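Local coordinates for epoxide hydrolase (Aspergillus niger, PDB 3G02), which probably hydrolyses epoxides to vicinal diols as an alpha/beta hydrolase, here as a variant evolved in the laboratory for enantioselectivity, at residues A[330-335]-A[358-363]; A[269-274]-A[301-306]; A[83-88]-A[100-105]. The protein carries 9 engineered substitutions. All coordinates share one frame; numbering follows the deposited sequence.

How the contacts relate
All three contacts belong to one alpha/beta hydrolase chain. Along the sequence contact 3 comes first, contact 2 next and contact 1 last, each closing before the following one opens. Contacts 1 and 3 reach the same mixed sheet at its two ends: contact 3 joins strands 87-92 and 95-102, and contact 1 leads into strand 362-369. Their centres are about 34 Å apart. Contact 2 lies between helices 271-284 and 292-304, with its centre about 37 Å from that of contact 1 and about 26 Å from that of contact 3. Contacts 1 and 2 lie on opposite sides of the chain's centre. Two contacts thus lie at the two edge strands of the sheet and one between helices, and none touches another.

Contact 1 (A[330-335]-A[358-363]); sequences PYQKEL and IATTGN. Engineered in segment 330-335: Pro330 (natural residue Met), Tyr331 (natural residue Leu).
In this alpha/beta hydrolase fold, a loop before strand 337-338 packs against the turn that leads from helix 355-358 into the edge strand 362-369. Tyr331 and Pro330 are engineered residues. The tight part lies between Tyr331, Gln332 and the two threonines. Thr361 CG2 meets Tyr331 CB at 3.6 Å, while the phenol ring runs on away from the turn. Tyr331 CG is anti to its carbonyl carbon (chi1 -72°), and the ring packs on Phe197 and Arg200 of helix 194-205. A formic acid molecule, probably from the crystallisation liquor, lies next to this side chain, which is about 12 Å from that of Asp193, the predicted nucleophile. The backbones also touch: Thr361 CA makes a CA-H...O contact of 3.3 Å with Tyr331 O. Within the turn, Thr361 OG1 bonds to Ile358 O at 2.7 Å, on a lone pair of the carbonyl. This bond holds the threonine rotation, with OG1 between the backbone N and the carbonyl carbon. Ile358 O also accepts from Thr361 N.

The solvent side is loose. Lys333 and Glu334 are exposed there and do not touch the turn. Gln332 and Thr360, though partly exposed, belong to the tight part. They lie side by side and point the same way. A bend at chi2 (78°) brings the glutamine amide over to the threonine. Its OE1 bonds to Thr329 OG1, and Thr360 OG1 also bonds to Trp357 O. The hydrogen bond between the segments is nearly straight and lies in the amide plane: Gln332 NE2 donates to Thr360 OG1 at 3.0 Å, with 174° at the hydrogen.

Contact 2 (A[269-274]-A[301-306]); sequences SSPIAL and LYWLTE
Two helices of the alpha/beta hydrolase meet here, the N-terminal turn of 271-284 against the C-terminal end of 292-304. The contact is buried and apolar, and no hydrogen bond crosses it. Trp303 makes the largest share. Its CG is anti to the backbone N (chi1 176°), which sends the indole across to the first turn of the other helix. Pro271 crosses the indole obliquely and lies over one face. Its CD sits 4.0 Å from the centroid of the Trp303 six-membered ring, a CH-pi contact. Leu274 approaches differently, at the indole edge. Its CD2 lies 3.9 Å from Trp303 CB and also touches Tyr302 CB. The Tyr302 ring then leads away, and its OH bonds to Gly120 O. That side chain is about 8 Å from those of Asp193 and Tyr315, the predicted nucleophile and proton donor. Leu32 of helix 26-38 packs on both Pro271 and Trp303. Ser269 and Ala273 pack on Ala273 and Ser269, respectively, of the second subunit. Glu306 ends its helix as the C-prime residue of a Schellman motif. Ser270 is the N-cap of the partner helix: its OG hydrogen-bonds to Ser39 OG and accepts from Ile272 N at 3.1 Å.

Contact 3 (A[83-88]-A[100-105]); sequences NSFPQF and AALFSE
Gln87 and Ala100 form an antiparallel non-hydrogen-bonded pair, with their CA atoms 4.2 Å apart, near the open end of the hairpin of strands 87-92 and 95-102. Beyond this pair, toward Phe85 and Phe103, the segments run apart; the directions of 85-88 and 100-103 differ by 99°. One bond joins them: Ala101 N donates to Pro86 O at 3.0 Å. The donor stands above the carbonyl plane, 28° out of it. Pro86 lays its ring against the carbonyl of Ala101, with its CG 3.3 Å from Ala101 O. This buried oxygen has no polar partner in the model.

The side chains form two apolar groups. In the first, Leu102 CD2 reaches the edge of the Phe85 ring, in its plane, 3.9 Å from Phe85 CD1. The same methyl touches Pro86 CD. In the second, Phe88 and Phe103 meet tip to tip, with Phe88 CE1 3.9 Å from Phe103 CE2 and at the edge of the Phe103 ring. Ala101 CB lies over one face of that ring.

Gln87 and Ala100 turn their side chains to the same face of the sheet, and both touch Tyr126 of helix 126-135. Gln87 OE1 bonds to His98. Phe85 also packs on that helix and makes a cation-pi contact with Arg133, while Phe9 meets the Phe88 and Phe103 rings. Strand 87-92 is one of the two edge strands of the sheet within the chain, and strand 95-102 continues the sheet through backbone bonds from Ala100 and Leu102 to strand 143-148.

Contact 1 (A[330-335]-A[358-363])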
ATOM      1  N   PRO A 330      -8.092 -17.122  20.066  1.00 28.00           N
ATOM      2  CA  PRO A 330      -9.328 -16.376  20.341  1.00 27.46           C
ATOM      3  C   PRO A 330     -10.589 -16.996  19.728  1.00 26.88           C
ATOM      4  O   PRO A 330     -11.648 -16.973  20.358  1.00 26.67           O
ATOM      5  CB  PRO A 330      -9.055 -14.998  19.722  1.00 27.49           C
ATOM      6  CG  PRO A 330      -8.006 -15.243  18.694  1.00 27.81           C
ATOM      7  CD  PRO A 330      -7.148 -16.328  19.255  1.00 28.09           C
ATOM      8  N   TYR A 331     -10.467 -17.552  18.523  1.00 26.30           N
ATOM      9  CA  TYR A 331     -11.605 -18.137  17.806  1.00 25.83           C
ATOM     10  C   TYR A 331     -12.162 -19.388  18.490  1.00 25.44           C
ATOM     11  O   TYR A 331     -13.357 -19.673  18.393  1.00 25.19           O
ATOM     12  CB  TYR A 331     -11.223 -18.452  16.354  1.00 25.99           C
ATOM     13  CG  TYR A 331     -11.056 -17.230  15.472  1.00 26.03           C
ATOM     14  CD1 TYR A 331      -9.864 -16.504  15.467  1.00 26.15           C
ATOM     15  CD2 TYR A 331     -12.087 -16.808  14.637  1.00 26.08           C
ATOM     16  CE1 TYR A 331      -9.707 -15.379  14.658  1.00 26.31           C
ATOM     17  CE2 TYR A 331     -11.941 -15.684  13.822  1.00 26.11           C
ATOM     18  CZ  TYR A 331     -10.752 -14.976  13.839  1.00 26.32           C
ATOM     19  OH  TYR A 331     -10.605 -13.866  13.038  1.00 26.56           O
ATOM     20  N   GLN A 332     -11.292 -20.122  19.181  1.00 25.05           N
ATOM     21  CA  GLN A 332     -11.680 -21.348  19.883  1.00 24.82           C
ATOM     22  C   GLN A 332     -12.116 -21.071  21.318  1.00 24.66           C
ATOM     23  O   GLN A 332     -12.785 -21.899  21.944  1.00 24.69           O
ATOM     24  CB  GLN A 332     -10.528 -22.360  19.887  1.00 24.85           C
ATOM     25  CG  GLN A 332     -10.149 -22.919  18.517  1.00 24.74           C
ATOM     26  CD  GLN A 332      -9.313 -21.959  17.682  1.00 24.92           C
ATOM     27  OE1 GLN A 332      -8.630 -21.077  18.211  1.00 25.07           O
ATOM     28  NE2 GLN A 332      -9.359 -22.133  16.367  1.00 24.13           N
ATOM     29  N   LYS A 333     -11.731 -19.908  21.835  1.00 24.37           N
ATOM     30  CA  LYS A 333     -12.011 -19.547  23.220  1.00 24.25           C
ATOM     31  C   LYS A 333     -13.021 -18.403  23.313  1.00 23.70           C
ATOM     32  O   LYS A 333     -14.224 -18.626  23.169  1.00 23.46           O
ATOM     33  CB  LYS A 333     -10.710 -19.207  23.961  1.00 24.55           C
ATOM     34  CG  LYS A 333      -9.825 -20.408  24.288  1.00 25.79           C
ATOM     35  CD  LYS A 333     -10.149 -20.989  25.658  1.00 27.44           C
ATOM     36  CE  LYS A 333      -9.288 -22.205  25.972  1.00 28.57           C
ATOM     37  NZ  LYS A 333      -9.739 -23.421  25.237  1.00 29.43           N
ATOM     38  N   GLU A 334     -12.528 -17.183  23.531  1.00 23.24           N
ATOM     39  CA  GLU A 334     -13.391 -16.030  23.805  1.00 22.93           C
ATOM     40  C   GLU A 334     -14.338 -15.650  22.659  1.00 22.29           C
ATOM     41  O   GLU A 334     -15.422 -15.117  22.903  1.00 21.97           O
ATOM     42  CB  GLU A 334     -12.575 -14.811  24.274  1.00 23.21           C
ATOM     43  CG  GLU A 334     -11.498 -14.310  23.303  1.00 24.68           C
ATOM     44  CD  GLU A 334     -10.109 -14.893  23.568  1.00 26.44           C
ATOM     45  OE1 GLU A 334     -10.001 -15.980  24.179  1.00 26.97           O
ATOM     46  OE2 GLU A 334      -9.115 -14.256  23.152  1.00 27.82           O
ATOM     47  N   LEU A 335     -13.932 -15.931  21.422  1.00 21.62           N
ATOM     48  CA  LEU A 335     -14.744 -15.574  20.254  1.00 20.94           C
ATOM     49  C   LEU A 335     -15.438 -16.770  19.590  1.00 20.29           C
ATOM     50  O   LEU A 335     -15.875 -16.684  18.437  1.00 19.99           O
ATOM     51  CB  LEU A 335     -13.915 -14.787  19.229  1.00 21.02           C
ATOM     52  CG  LEU A 335     -13.269 -13.474  19.688  1.00 21.47           C
ATOM     53  CD1 LEU A 335     -12.526 -12.821  18.533  1.00 22.47           C
ATOM     54  CD2 LEU A 335     -14.295 -12.517  20.286  1.00 21.92           C
ATOM     55  N   ILE A 358     -12.948 -24.453  10.689  1.00 15.38           N
ATOM     56  CA  ILE A 358     -14.086 -23.586  10.988  1.00 15.33           C
ATOM     57  C   ILE A 358     -14.910 -24.134  12.164  1.00 15.64           C
ATOM     58  O   ILE A 358     -15.397 -23.373  13.002  1.00 15.36           O
ATOM     59  CB  ILE A 358     -14.967 -23.380   9.728  1.00 15.38           C
ATOM     60  CG1 ILE A 358     -14.151 -22.684   8.633  1.00 15.39           C
ATOM     61  CG2 ILE A 358     -16.229 -22.581  10.057  1.00 15.10           C
ATOM     62  CD1 ILE A 358     -14.697 -22.862   7.237  1.00 15.34           C
ATOM     63  N   ALA A 359     -15.027 -25.460  12.226  1.00 15.98           N
ATOM     64  CA  ALA A 359     -15.765 -26.141  13.292  1.00 16.42           C
ATOM     65  C   ALA A 359     -15.211 -25.877  14.698  1.00 16.61           C
ATOM     66  O   ALA A 359     -15.947 -25.971  15.683  1.00 16.90           O
ATOM     67  CB  ALA A 359     -15.823 -27.637  13.015  1.00 16.50           C
ATOM     68  N   THR A 360     -13.925 -25.538  14.788  1.00 16.75           N
ATOM     69  CA  THR A 360     -13.294 -25.249  16.082  1.00 16.81           C
ATOM     70  C   THR A 360     -13.672 -23.866  16.614  1.00 16.84           C
ATOM     71  O   THR A 360     -13.364 -23.530  17.760  1.00 17.06           O
ATOM     72  CB  THR A 360     -11.746 -25.332  16.018  1.00 16.92           C
ATOM     73  OG1 THR A 360     -11.232 -24.226  15.262  1.00 17.31           O
ATOM     74  CG2 THR A 360     -11.283 -26.641  15.399  1.00 17.28           C
ATOM     75  N   THR A 361     -14.334 -23.070  15.775  1.00 16.72           N
ATOM     76  CA  THR A 361     -14.602 -21.666  16.085  1.00 16.56           C
ATOM     77  C   THR A 361     -16.067 -21.373  16.425  1.00 16.57           C
ATOM     78  O   THR A 361     -16.430 -20.229  16.719  1.00 16.25           O
ATOM     79  CB  THR A 361     -14.156 -20.740  14.931  1.00 16.64           C
ATOM     80  OG1 THR A 361     -15.100 -20.819  13.857  1.00 16.11           O
ATOM     81  CG2 THR A 361     -12.778 -21.125  14.423  1.00 16.62           C
ATOM     82  N   GLY A 362     -16.906 -22.402  16.377  1.00 16.73           N
ATOM     83  CA  GLY A 362     -18.313 -22.238  16.704  1.00 16.97           C
ATOM     84  C   GLY A 362     -19.112 -23.522  16.681  1.00 17.10           C
ATOM     85  O   GLY A 362     -18.606 -24.577  16.290  1.00 17.32           O
ATOM     86  N   ASN A 363     -20.366 -23.414  17.109  1.00 17.42           N
ATOM     87  CA  ASN A 363     -21.329 -24.507  17.064  1.00 17.70           C
ATOM     88  C   ASN A 363     -21.802 -24.692  15.619  1.00 17.44           C
ATOM     89  O   ASN A 363     -22.929 -24.334  15.260  1.00 17.39           O
ATOM     90  CB  ASN A 363     -22.490 -24.198  18.023  1.00 17.96           C
ATOM     91  CG  ASN A 363     -23.586 -25.257  18.004  1.00 19.13           C
ATOM     92  OD1 ASN A 363     -23.338 -26.439  17.745  1.00 21.13           O
ATOM     93  ND2 ASN A 363     -24.812 -24.827  18.277  1.00 20.62           N
TER

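Contact 2 (A[269-274]-A[301-306])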
ATOM      1  N   SER A 269      -7.161  11.251  -3.885  1.00  8.67           N
ATOM      2  CA  SER A 269      -6.591  12.295  -4.743  1.00  8.75           C
ATOM      3  C   SER A 269      -7.076  12.230  -6.187  1.00  8.89           C
ATOM      4  O   SER A 269      -7.238  13.266  -6.838  1.00  9.66           O
ATOM      5  CB  SER A 269      -5.062  12.262  -4.689  1.00  8.50           C
ATOM      6  OG  SER A 269      -4.548  11.114  -5.332  1.00  9.31           O
ATOM      7  N   SER A 270      -7.298  11.015  -6.676  1.00  8.89           N
ATOM      8  CA  SER A 270      -7.650  10.777  -8.072  1.00  8.39           C
ATOM      9  C   SER A 270      -8.540   9.548  -8.180  1.00  8.48           C
ATOM     10  O   SER A 270      -8.280   8.532  -7.526  1.00  8.20           O
ATOM     11  CB  SER A 270      -6.390  10.562  -8.912  1.00  8.68           C
ATOM     12  OG  SER A 270      -6.699   9.958 -10.160  1.00  9.14           O
ATOM     13  N   PRO A 271      -9.590   9.623  -9.017  1.00  8.07           N
ATOM     14  CA  PRO A 271     -10.456   8.457  -9.206  1.00  8.09           C
ATOM     15  C   PRO A 271      -9.729   7.278  -9.853  1.00  7.79           C
ATOM     16  O   PRO A 271     -10.129   6.131  -9.666  1.00  8.11           O
ATOM     17  CB  PRO A 271     -11.572   8.990 -10.116  1.00  7.97           C
ATOM     18  CG  PRO A 271     -10.959  10.166 -10.816  1.00  8.44           C
ATOM     19  CD  PRO A 271     -10.040  10.784  -9.815  1.00  8.41           C
ATOM     20  N   ILE A 272      -8.670   7.567 -10.607  1.00  7.50           N
ATOM     21  CA  ILE A 272      -7.859   6.521 -11.227  1.00  7.70           C
ATOM     22  C   ILE A 272      -6.999   5.784 -10.186  1.00  7.28           C
ATOM     23  O   ILE A 272      -6.811   4.567 -10.287  1.00  7.45           O
ATOM     24  CB  ILE A 272      -7.033   7.079 -12.417  1.00  8.01           C
ATOM     25  CG1 ILE A 272      -7.968   7.334 -13.615  1.00  9.18           C
ATOM     26  CG2 ILE A 272      -5.860   6.164 -12.788  1.00  8.65           C
ATOM     27  CD1 ILE A 272      -8.620   6.108 -14.216  1.00 10.33           C
ATOM     28  N   ALA A 273      -6.508   6.513  -9.181  1.00  6.99           N
ATOM     29  CA  ALA A 273      -5.838   5.875  -8.043  1.00  6.52           C
ATOM     30  C   ALA A 273      -6.785   4.894  -7.359  1.00  6.37           C
ATOM     31  O   ALA A 273      -6.425   3.745  -7.108  1.00  6.52           O
ATOM     32  CB  ALA A 273      -5.335   6.915  -7.045  1.00  6.61           C
ATOM     33  N   LEU A 274      -8.002   5.352  -7.080  1.00  6.14           N
ATOM     34  CA  LEU A 274      -8.990   4.498  -6.446  1.00  5.66           C
ATOM     35  C   LEU A 274      -9.314   3.272  -7.314  1.00  5.68           C
ATOM     36  O   LEU A 274      -9.393   2.145  -6.814  1.00  5.91           O
ATOM     37  CB  LEU A 274     -10.250   5.304  -6.128  1.00  5.83           C
ATOM     38  CG  LEU A 274     -11.313   4.588  -5.298  1.00  5.46           C
ATOM     39  CD1 LEU A 274     -10.873   4.393  -3.860  1.00  5.46           C
ATOM     40  CD2 LEU A 274     -12.604   5.384  -5.364  1.00  5.22           C
ATOM     41  N   LEU A 301     -19.214   4.543  -6.965  1.00  7.81           N
ATOM     42  CA  LEU A 301     -19.971   4.615  -5.719  1.00  8.13           C
ATOM     43  C   LEU A 301     -19.067   4.987  -4.544  1.00  7.76           C
ATOM     44  O   LEU A 301     -19.396   5.877  -3.762  1.00  8.11           O
ATOM     45  CB  LEU A 301     -20.686   3.287  -5.460  1.00  8.23           C
ATOM     46  CG  LEU A 301     -21.423   3.102  -4.131  1.00  9.10           C
ATOM     47  CD1 LEU A 301     -22.557   4.117  -3.954  1.00 10.23           C
ATOM     48  CD2 LEU A 301     -21.936   1.672  -4.027  1.00  8.99           C
ATOM     49  N   TYR A 302     -17.926   4.308  -4.434  1.00  7.48           N
ATOM     50  CA  TYR A 302     -16.940   4.647  -3.405  1.00  7.31           C
ATOM     51  C   TYR A 302     -16.422   6.076  -3.556  1.00  7.44           C
ATOM     52  O   TYR A 302     -16.288   6.806  -2.565  1.00  7.44           O
ATOM     53  CB  TYR A 302     -15.764   3.669  -3.445  1.00  7.38           C
ATOM     54  CG  TYR A 302     -15.863   2.528  -2.461  1.00  7.10           C
ATOM     55  CD1 TYR A 302     -17.014   1.739  -2.381  1.00  8.11           C
ATOM     56  CD2 TYR A 302     -14.793   2.217  -1.620  1.00  7.76           C
ATOM     57  CE1 TYR A 302     -17.101   0.683  -1.478  1.00  8.04           C
ATOM     58  CE2 TYR A 302     -14.869   1.163  -0.723  1.00  7.54           C
ATOM     59  CZ  TYR A 302     -16.024   0.398  -0.658  1.00  6.54           C
ATOM     60  OH  TYR A 302     -16.090  -0.641   0.234  1.00  6.52           O
ATOM     61  N   TRP A 303     -16.136   6.476  -4.793  1.00  7.58           N
ATOM     62  CA  TRP A 303     -15.589   7.807  -5.057  1.00  8.30           C
ATOM     63  C   TRP A 303     -16.556   8.905  -4.626  1.00  8.51           C
ATOM     64  O   TRP A 303     -16.185   9.834  -3.894  1.00  8.69           O
ATOM     65  CB  TRP A 303     -15.252   7.980  -6.540  1.00  8.51           C
ATOM     66  CG  TRP A 303     -14.787   9.376  -6.851  1.00  8.66           C
ATOM     67  CD1 TRP A 303     -15.543  10.399  -7.357  1.00  9.59           C
ATOM     68  CD2 TRP A 303     -13.473   9.910  -6.650  1.00  8.25           C
ATOM     69  NE1 TRP A 303     -14.778  11.532  -7.489  1.00 10.07           N
ATOM     70  CE2 TRP A 303     -13.503  11.262  -7.063  1.00  9.01           C
ATOM     71  CE3 TRP A 303     -12.272   9.378  -6.157  1.00  8.89           C
ATOM     72  CZ2 TRP A 303     -12.376  12.087  -7.009  1.00  9.45           C
ATOM     73  CZ3 TRP A 303     -11.151  10.202  -6.097  1.00  9.00           C
ATOM     74  CH2 TRP A 303     -11.212  11.541  -6.523  1.00  9.29           C
ATOM     75  N   LEU A 304     -17.800   8.766  -5.072  1.00  8.69           N
ATOM     76  CA  LEU A 304     -18.823   9.791  -4.872  1.00  8.93           C
ATOM     77  C   LEU A 304     -19.297   9.925  -3.428  1.00  9.33           C
ATOM     78  O   LEU A 304     -19.948  10.909  -3.076  1.00 10.12           O
ATOM     79  CB  LEU A 304     -20.007   9.542  -5.813  1.00  8.84           C
ATOM     80  CG  LEU A 304     -19.696   9.659  -7.309  1.00  8.92           C
ATOM     81  CD1 LEU A 304     -20.786   9.007  -8.151  1.00 10.03           C
ATOM     82  CD2 LEU A 304     -19.506  11.127  -7.705  1.00  8.76           C
ATOM     83  N   THR A 305     -18.958   8.943  -2.592  1.00  8.96           N
ATOM     84  CA  THR A 305     -19.342   8.948  -1.182  1.00  8.62           C
ATOM     85  C   THR A 305     -18.133   9.065  -0.251  1.00  8.75           C
ATOM     86  O   THR A 305     -18.273   8.966   0.966  1.00  8.83           O
ATOM     87  CB  THR A 305     -20.119   7.672  -0.821  1.00  8.76           C
ATOM     88  OG1 THR A 305     -19.325   6.523  -1.148  1.00  7.68           O
ATOM     89  CG2 THR A 305     -21.441   7.608  -1.588  1.00  9.17           C
ATOM     90  N   GLU A 306     -16.949   9.274  -0.833  1.00  8.84           N
ATOM     91  CA  GLU A 306     -15.695   9.341  -0.068  1.00  9.32           C
ATOM     92  C   GLU A 306     -15.579   8.171   0.911  1.00  8.45           C
ATOM     93  O   GLU A 306     -15.194   8.347   2.070  1.00  8.68           O
ATOM     94  CB  GLU A 306     -15.566  10.685   0.665  1.00  9.38           C
ATOM     95  CG  GLU A 306     -15.494  11.890  -0.268  1.00 10.93           C
ATOM     96  CD  GLU A 306     -15.496  13.222   0.464  1.00 12.11           C
ATOM     97  OE1 GLU A 306     -16.323  13.407   1.386  1.00 16.24           O
ATOM     98  OE2 GLU A 306     -14.673  14.092   0.109  1.00 16.38           O
TER

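Contact 3 (A[83-88]-A[100-105])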
ATOM      1  N   ASN A  83     -31.989   2.866  -6.499  1.00 14.02           N
ATOM      2  CA  ASN A  83     -33.265   3.379  -6.013  1.00 14.16           C
ATOM      3  C   ASN A  83     -34.462   2.463  -6.285  1.00 14.39           C
ATOM      4  O   ASN A  83     -35.594   2.798  -5.924  1.00 14.79           O
ATOM      5  CB  ASN A  83     -33.503   4.779  -6.582  1.00 13.66           C
ATOM      6  CG  ASN A  83     -32.534   5.807  -6.021  1.00 13.15           C
ATOM      7  OD1 ASN A  83     -32.087   5.696  -4.877  1.00 13.54           O
ATOM      8  ND2 ASN A  83     -32.209   6.813  -6.824  1.00 12.29           N
ATOM      9  N   SER A  84     -34.201   1.306  -6.891  1.00 14.82           N
ATOM     10  CA  SER A  84     -35.251   0.327  -7.185  1.00 15.32           C
ATOM     11  C   SER A  84     -35.672  -0.498  -5.968  1.00 15.15           C
ATOM     12  O   SER A  84     -36.699  -1.176  -6.008  1.00 16.15           O
ATOM     13  CB  SER A  84     -34.840  -0.594  -8.342  1.00 15.37           C
ATOM     14  OG  SER A  84     -33.779  -1.460  -7.978  1.00 17.46           O
ATOM     15  N   PHE A  85     -34.878  -0.446  -4.898  1.00 14.40           N
ATOM     16  CA  PHE A  85     -35.193  -1.143  -3.653  1.00 13.84           C
ATOM     17  C   PHE A  85     -35.405  -0.135  -2.531  1.00 13.11           C
ATOM     18  O   PHE A  85     -34.869   0.974  -2.597  1.00 13.08           O
ATOM     19  CB  PHE A  85     -34.067  -2.115  -3.278  1.00 14.38           C
ATOM     20  CG  PHE A  85     -34.027  -3.350  -4.131  1.00 15.14           C
ATOM     21  CD1 PHE A  85     -34.731  -4.493  -3.762  1.00 15.44           C
ATOM     22  CD2 PHE A  85     -33.288  -3.370  -5.311  1.00 16.44           C
ATOM     23  CE1 PHE A  85     -34.696  -5.636  -4.557  1.00 16.42           C
ATOM     24  CE2 PHE A  85     -33.246  -4.511  -6.110  1.00 17.17           C
ATOM     25  CZ  PHE A  85     -33.950  -5.644  -5.730  1.00 16.37           C
ATOM     26  N   PRO A  86     -36.196  -0.507  -1.504  1.00 12.34           N
ATOM     27  CA  PRO A  86     -36.371   0.401  -0.367  1.00 12.06           C
ATOM     28  C   PRO A  86     -35.037   0.706   0.308  1.00 11.78           C
ATOM     29  O   PRO A  86     -34.276  -0.214   0.611  1.00 11.98           O
ATOM     30  CB  PRO A  86     -37.278  -0.390   0.586  1.00 12.29           C
ATOM     31  CG  PRO A  86     -38.006  -1.351  -0.307  1.00 12.21           C
ATOM     32  CD  PRO A  86     -36.981  -1.745  -1.334  1.00 12.56           C
ATOM     33  N   GLN A  87     -34.757   1.994   0.497  1.00 11.69           N
ATOM     34  CA  GLN A  87     -33.600   2.448   1.271  1.00 11.63           C
ATOM     35  C   GLN A  87     -34.055   3.448   2.316  1.00 11.86           C
ATOM     36  O   GLN A  87     -35.010   4.205   2.094  1.00 12.11           O
ATOM     37  CB  GLN A  87     -32.568   3.142   0.387  1.00 11.40           C
ATOM     38  CG  GLN A  87     -31.976   2.320  -0.738  1.00 11.42           C
ATOM     39  CD  GLN A  87     -31.079   3.169  -1.603  1.00 12.36           C
ATOM     40  OE1 GLN A  87     -29.892   3.313  -1.322  1.00 12.13           O
ATOM     41  NE2 GLN A  87     -31.642   3.759  -2.650  1.00 12.33           N
ATOM     42  N   PHE A  88     -33.352   3.464   3.444  1.00 12.03           N
ATOM     43  CA  PHE A  88     -33.654   4.372   4.543  1.00 12.35           C
ATOM     44  C   PHE A  88     -32.374   4.831   5.215  1.00 12.58           C
ATOM     45  O   PHE A  88     -31.309   4.242   5.014  1.00 12.00           O
ATOM     46  CB  PHE A  88     -34.533   3.677   5.589  1.00 12.63           C
ATOM     47  CG  PHE A  88     -35.764   3.027   5.023  1.00 13.33           C
ATOM     48  CD1 PHE A  88     -35.720   1.713   4.561  1.00 13.52           C
ATOM     49  CD2 PHE A  88     -36.968   3.725   4.961  1.00 13.28           C
ATOM     50  CE1 PHE A  88     -36.856   1.103   4.036  1.00 13.58           C
ATOM     51  CE2 PHE A  88     -38.112   3.125   4.441  1.00 13.13           C
ATOM     52  CZ  PHE A  88     -38.057   1.812   3.977  1.00 13.49           C
ATOM     53  N   ALA A 100     -30.514  -0.673   3.016  1.00  9.64           N
ATOM     54  CA  ALA A 100     -31.526  -1.151   2.088  1.00  9.94           C
ATOM     55  C   ALA A 100     -32.271  -2.271   2.799  1.00  9.83           C
ATOM     56  O   ALA A 100     -31.738  -2.908   3.712  1.00 10.00           O
ATOM     57  CB  ALA A 100     -30.881  -1.666   0.813  1.00  9.81           C
ATOM     58  N   ALA A 101     -33.517  -2.515   2.396  1.00 10.42           N
ATOM     59  CA  ALA A 101     -34.306  -3.545   3.059  1.00 10.77           C
ATOM     60  C   ALA A 101     -35.441  -4.073   2.208  1.00 10.77           C
ATOM     61  O   ALA A 101     -35.994  -3.353   1.383  1.00 11.42           O
ATOM     62  CB  ALA A 101     -34.870  -3.019   4.378  1.00 10.89           C
ATOM     63  N   LEU A 102     -35.770  -5.343   2.428  1.00 11.59           N
ATOM     64  CA  LEU A 102     -37.072  -5.872   2.051  1.00 12.05           C
ATOM     65  C   LEU A 102     -37.743  -6.296   3.343  1.00 12.58           C
ATOM     66  O   LEU A 102     -37.291  -7.230   4.006  1.00 12.40           O
ATOM     67  CB  LEU A 102     -36.955  -7.069   1.104  1.00 12.03           C
ATOM     68  CG  LEU A 102     -36.440  -6.836  -0.318  1.00 12.16           C
ATOM     69  CD1 LEU A 102     -36.383  -8.174  -1.044  1.00 12.30           C
ATOM     70  CD2 LEU A 102     -37.292  -5.845  -1.102  1.00 12.33           C
ATOM     71  N   PHE A 103     -38.803  -5.580   3.712  1.00 13.48           N
ATOM     72  CA  PHE A 103     -39.573  -5.919   4.899  1.00 14.36           C
ATOM     73  C   PHE A 103     -40.796  -6.747   4.545  1.00 14.93           C
ATOM     74  O   PHE A 103     -41.545  -6.410   3.628  1.00 15.23           O
ATOM     75  CB  PHE A 103     -40.008  -4.661   5.652  1.00 14.24           C
ATOM     76  CG  PHE A 103     -38.876  -3.916   6.300  1.00 13.53           C
ATOM     77  CD1 PHE A 103     -38.160  -4.483   7.349  1.00 13.62           C
ATOM     78  CD2 PHE A 103     -38.537  -2.642   5.865  1.00 13.63           C
ATOM     79  CE1 PHE A 103     -37.109  -3.791   7.951  1.00 13.96           C
ATOM     80  CE2 PHE A 103     -37.491  -1.940   6.462  1.00 13.03           C
ATOM     81  CZ  PHE A 103     -36.782  -2.515   7.506  1.00 13.18           C
ATOM     82  N   SER A 104     -40.981  -7.835   5.278  1.00 16.00           N
ATOM     83  CA  SER A 104     -42.175  -8.652   5.139  1.00 17.22           C
ATOM     84  C   SER A 104     -43.349  -7.999   5.861  1.00 18.39           C
ATOM     85  O   SER A 104     -43.156  -7.215   6.796  1.00 18.35           O
ATOM     86  CB  SER A 104     -41.919 -10.041   5.707  1.00 17.12           C
ATOM     87  OG  SER A 104     -43.071 -10.861   5.589  1.00 17.09           O
ATOM     88  N   GLU A 105     -44.560  -8.313   5.409  1.00 19.43           N
ATOM     89  CA  GLU A 105     -45.776  -7.906   6.113  1.00 20.88           C
ATOM     90  C   GLU A 105     -46.210  -8.996   7.097  1.00 21.40           C
ATOM     91  O   GLU A 105     -47.176  -8.818   7.843  1.00 21.51           O
ATOM     92  CB  GLU A 105     -46.901  -7.585   5.124  1.00 20.65           C
ATOM     93  CG  GLU A 105     -46.764  -6.231   4.429  1.00 21.82           C
ATOM     94  CD  GLU A 105     -47.776  -6.024   3.309  1.00 21.91           C
ATOM     95  OE1 GLU A 105     -48.808  -6.733   3.282  1.00 24.11           O
ATOM     96  OE2 GLU A 105     -47.541  -5.144   2.453  1.00 24.23           O
TER